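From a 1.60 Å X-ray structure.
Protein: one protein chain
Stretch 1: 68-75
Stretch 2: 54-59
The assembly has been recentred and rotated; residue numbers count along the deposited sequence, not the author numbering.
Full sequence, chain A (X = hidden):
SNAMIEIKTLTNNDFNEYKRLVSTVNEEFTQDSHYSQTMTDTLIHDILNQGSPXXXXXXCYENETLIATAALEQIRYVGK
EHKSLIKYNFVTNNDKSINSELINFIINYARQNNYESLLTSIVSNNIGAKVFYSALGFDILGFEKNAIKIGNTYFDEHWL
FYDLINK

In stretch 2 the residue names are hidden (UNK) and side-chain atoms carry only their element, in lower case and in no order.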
ATOM      1  N   ALA A  68       1.802   4.071  10.015  1.00 16.33           N
ATOM      2  CA  ALA A  68       1.384   3.313   8.836  1.00 14.70           C
ATOM      3  C   ALA A  68       1.638   4.134   7.597  1.00 14.66           C
ATOM      4  O   ALA A  68       1.696   5.382   7.657  1.00 16.20           O
ATOM      5  CB  ALA A  68      -0.140   2.932   8.890  1.00 15.99           C
ATOM      6  N   THR A  69       1.791   3.436   6.467  1.00 13.82           N
ATOM      7  CA  THR A  69       1.971   4.149   5.199  1.00 15.69           C
ATOM      8  C   THR A  69       1.413   3.325   4.050  1.00 13.77           C
ATOM      9  O   THR A  69       1.326   2.091   4.160  1.00 13.62           O
ATOM     10  CB  THR A  69       3.486   4.423   4.927  1.00 13.79           C
ATOM     11  OG1 THR A  69       3.635   5.267   3.764  1.00 13.61           O
ATOM     12  CG2 THR A  69       4.384   3.153   4.784  1.00 16.18           C
ATOM     13  N   ALA A  70       1.033   4.033   2.965  1.00 13.85           N
ATOM     14  CA  ALA A  70       0.828   3.353   1.671  1.00 12.81           C
ATOM     15  C   ALA A  70       1.092   4.395   0.599  1.00 14.44           C
ATOM     16  O   ALA A  70       1.007   5.590   0.877  1.00 15.56           O
ATOM     17  CB  ALA A  70      -0.614   2.760   1.586  1.00 12.61           C
ATOM     18  N   ALA A  71       1.416   3.916  -0.608  1.00 14.59           N
ATOM     19  CA  ALA A  71       1.719   4.782  -1.749  1.00 16.01           C
ATOM     20  C   ALA A  71       0.731   4.454  -2.906  1.00 15.52           C
ATOM     21  O   ALA A  71       0.241   3.326  -3.071  1.00 16.95           O
ATOM     22  CB  ALA A  71       3.148   4.537  -2.156  1.00 17.83           C
ATOM     23  N   LEU A  72       0.422   5.495  -3.671  1.00 15.92           N
ATOM     24  CA  LEU A  72      -0.417   5.348  -4.823  1.00 16.97           C
ATOM     25  C   LEU A  72       0.517   5.699  -5.979  1.00 19.20           C
ATOM     26  O   LEU A  72       0.950   6.856  -6.136  1.00 21.37           O
ATOM     27  CB  LEU A  72      -1.590   6.337  -4.672  1.00 18.15           C
ATOM     28  CG  LEU A  72      -2.619   6.348  -5.767  1.00 25.39           C
ATOM     29  CD1 LEU A  72      -3.192   4.931  -5.975  1.00 26.01           C
ATOM     30  CD2 LEU A  72      -3.735   7.378  -5.443  1.00 26.73           C
ATOM     31  N   GLU A  73       0.785   4.699  -6.817  1.00 18.43           N
ATOM     32  CA  GLU A  73       1.739   4.869  -7.920  1.00 24.94           C
ATOM     33  C   GLU A  73       0.940   4.886  -9.213  1.00 29.07           C
ATOM     34  O   GLU A  73       0.138   3.981  -9.472  1.00 25.03           O
ATOM     35  CB  GLU A  73       2.789   3.729  -7.914  1.00 23.79           C
ATOM     36  CG  GLU A  73       3.751   3.826  -9.130  1.00 36.31           C
ATOM     37  CD  GLU A  73       4.801   2.716  -9.185  1.00 38.10           C
ATOM     38  OE1 GLU A  73       5.701   2.786 -10.054  1.00 45.08           O
ATOM     39  OE2 GLU A  73       4.722   1.758  -8.382  1.00 40.34           O
ATOM     40  N   GLN A  74       1.122   5.914 -10.032  1.00 26.30           N
ATOM     41  CA  GLN A  74       0.513   5.901 -11.345  1.00 30.64           C
ATOM     42  C   GLN A  74       1.511   5.275 -12.339  1.00 34.91           C
ATOM     43  O   GLN A  74       2.638   5.800 -12.527  1.00 43.20           O
ATOM     44  CB  GLN A  74       0.156   7.339 -11.777  1.00 46.20           C
ATOM     45  CG  GLN A  74      -1.181   7.484 -12.529  1.00 61.46           C
ATOM     46  CD  GLN A  74      -1.996   8.713 -12.084  1.00 69.80           C
ATOM     47  OE1 GLN A  74      -1.679   9.358 -11.081  1.00 76.22           O
ATOM     48  NE2 GLN A  74      -3.051   9.027 -12.830  1.00 70.33           N
ATOM     49  N   ILE A  75       1.095   4.205 -12.993  1.00 32.30           N
ATOM     50  CA  ILE A  75       1.845   3.608 -14.091  1.00 38.71           C
ATOM     51  C   ILE A  75       1.534   4.357 -15.382  1.00 46.07           C
ATOM     52  O   ILE A  75       0.378   4.324 -15.837  1.00 53.74           O
ATOM     53  CB  ILE A  75       1.425   2.159 -14.345  1.00 47.39           C
ATOM     54  CG1 ILE A  75       1.633   1.306 -13.097  1.00 55.17           C
ATOM     55  CG2 ILE A  75       2.219   1.624 -15.506  1.00 46.66           C
ATOM     56  CD1 ILE A  75       2.980   1.548 -12.425  1.00 58.54           C
ATOM     57  N   UNK A  54       5.048   9.645 -11.233  1.00 44.57           N
ATOM     58  CA  UNK A  54       3.987   9.956 -10.269  1.00 48.40           C
ATOM     59  C   UNK A  54       3.736   8.840  -9.226  1.00 44.65           C
ATOM     60  O   UNK A  54       3.289   7.706  -9.494  1.00 41.98           O
ATOM     61  c   UNK A  54       2.443  13.028  -8.393  1.00 60.98           C
ATOM     62  n   UNK A  54       1.508  13.949  -7.645  1.00 60.16           N
ATOM     63  c   UNK A  54       1.989  12.669  -9.833  1.00 62.13           C
ATOM     64  c   UNK A  54       2.681  10.417 -10.939  1.00 42.99           C
ATOM     65  c   UNK A  54       1.668  11.156 -10.015  1.00 39.68           C
ATOM     66  N   UNK A  55       4.036   9.220  -8.000  1.00 35.47           N
ATOM     67  CA  UNK A  55       3.865   8.372  -6.846  1.00 29.04           C
ATOM     68  C   UNK A  55       3.609   9.332  -5.729  1.00 28.48           C
ATOM     69  O   UNK A  55       4.460  10.214  -5.466  1.00 31.73           O
ATOM     70  c   UNK A  55       5.182   7.675  -6.533  1.00 30.97           C
ATOM     71  s   UNK A  55       5.051   6.424  -5.295  1.00 40.03           S
ATOM     72  N   UNK A  56       2.486   9.198  -5.066  1.00 24.12           N
ATOM     73  CA  UNK A  56       2.220   9.996  -3.891  1.00 24.77           C
ATOM     74  C   UNK A  56       2.204   9.048  -2.696  1.00 21.74           C
ATOM     75  O   UNK A  56       1.625   7.957  -2.742  1.00 20.69           O
ATOM     76  c   UNK A  56      -0.302   9.888  -4.043  1.00 30.58           C
ATOM     77  c   UNK A  56      -0.358  12.694  -2.859  1.00 35.10           C
ATOM     78  c   UNK A  56       0.722  11.649  -2.740  1.00 27.00           C
ATOM     79  c   UNK A  56       0.897  10.788  -3.994  1.00 28.25           C
ATOM     80  N   UNK A  57       2.871   9.445  -1.627  1.00 22.25           N
ATOM     81  CA  UNK A  57       3.012   8.611  -0.426  1.00 20.86           C
ATOM     82  C   UNK A  57       2.302   9.210   0.761  1.00 19.94           C
ATOM     83  O   UNK A  57       2.438  10.407   1.055  1.00 21.29           O
ATOM     84  c   UNK A  57       4.534   8.447  -0.094  1.00 22.57           C
ATOM     85  c   UNK A  57       4.710   7.527   1.145  1.00 23.20           C
ATOM     86  c   UNK A  57       5.299   7.916  -1.322  1.00 23.83           C
ATOM     87  N   UNK A  58       1.514   8.381   1.463  1.00 17.77           N
ATOM     88  CA  UNK A  58       0.756   8.881   2.606  1.00 16.87           C
ATOM     89  C   UNK A  58       1.241   8.238   3.883  1.00 16.36           C
ATOM     90  O   UNK A  58       1.578   7.003   3.866  1.00 18.67           O
ATOM     91  c   UNK A  58      -1.959  10.915  -0.244  1.00 17.47           C
ATOM     92  c   UNK A  58      -1.457  10.376   0.958  1.00 17.08           C
ATOM     93  c   UNK A  58      -1.666   8.145   0.030  1.00 16.20           C
ATOM     94  c   UNK A  58      -2.198   8.674  -1.174  1.00 15.98           C
ATOM     95  c   UNK A  58      -0.722   8.480   2.395  1.00 15.44           C
ATOM     96  c   UNK A  58      -1.287   9.002   1.088  1.00 15.36           C
ATOM     97  c   UNK A  58      -2.337  10.041  -1.305  1.00 17.37           C
ATOM     98  N   UNK A  59       1.199   9.012   4.975  1.00 17.32           N
ATOM     99  CA  UNK A  59       1.551   8.441   6.283  1.00 18.89           C
ATOM    100  C   UNK A  59       0.475   8.711   7.313  1.00 19.39           C
ATOM    101  O   UNK A  59      -0.112   9.771   7.307  1.00 20.25           O
TER

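Position 54 carries five side-chain atoms, four carbons in a row ending in a nitrogen. The second carbon of the row is 3.9 Å from OE1 of Gln74, the closest side-chain approach. An unbranched chain of this make-up is lysine, so the residue is Lys54. Its CA-to-CB bond points sideways, and the end of the chain leads away from stretch 1. The firm link is in the backbone: N of Gln74 donates a hydrogen bond to O of Lys54 at 2.9 Å.

Position 55 has one carbon and then one sulfur, with nothing beyond. The sulfur lies 4.1 Å from CB of Ala71 and 4.4 Å from CB of Glu73. A single carbon ending in sulfur is cysteine, Cys55. Its chi1 is t. The residue pairs with Glu73 as a non-hydrogen-bonded pair, and CA of Cys55 makes a CA-H...O contact with O of Leu72 at 3.4 Å.

Position 56 has four carbons, forked at the first, with one arm two carbons long. The one-carbon arm packs 3.8 Å from CB of Leu72. A branch at the beta carbon with arms of unequal length means isoleucine, Ile56. The short arm is CG2, while the end of the side chain leads away. The two backbones bond both ways: N of Ile56 to O of Leu72 at 3.0 Å, and N of Leu72 to O of Ile56 at 2.9 Å.

Position 57 has three carbons, one carrying the other two. One arm is 4.1 Å from CB of Ala71, and the other is 3.6 Å from OG1 of Thr69. This short symmetrical fork is valine, Val57. The arm near Ala71 is CG2 and the arm near Thr69 is CG1. Its side chain lies on the same face as Ala71 and Thr69. The small Ala71 thus has apolar contacts with both Cys55 and Val57.

Position 58 has one carbon followed by a ring of six carbons, with no oxygen on it. A ring carbon lies 4.3 Å from CB of Leu72. That is phenylalanine, Phe58, and the ring carbon is CE2. The ring lies obliquely to its neighbours on stretch 1. N of Phe58 donates to O of Ala70 at 2.9 Å. O of Phe58 accepts from N of Ala70 at 3.2 Å and from OG1 of Thr69 at 2.7 Å.

Position 59 has no side-chain atoms. Its CA lies 3.4 Å from O of Ala68 in a CA-H...O contact. With no side chain it is glycine, Gly59. It pairs with Thr69 without backbone hydrogen bonds.

The contact is an antiparallel strand pair, with axes at 166°. Hydrogen-bonded pairs, Leu72 with Ile56 and Ala70 with Phe58, alternate with non-hydrogen-bonded ones. The alternation also sorts the side chains: Thr69, Ala71, Glu73, Cys55 and Val57 lie on one face, and Ala70, Leu72, Ile56 and Phe58 on the other. The backbone ladder sets the register, apolar packing adds to it on each face, and the hydroxyl of Thr69 gives a further bond.

Stretch 2, residues 54-59: KCIVFG
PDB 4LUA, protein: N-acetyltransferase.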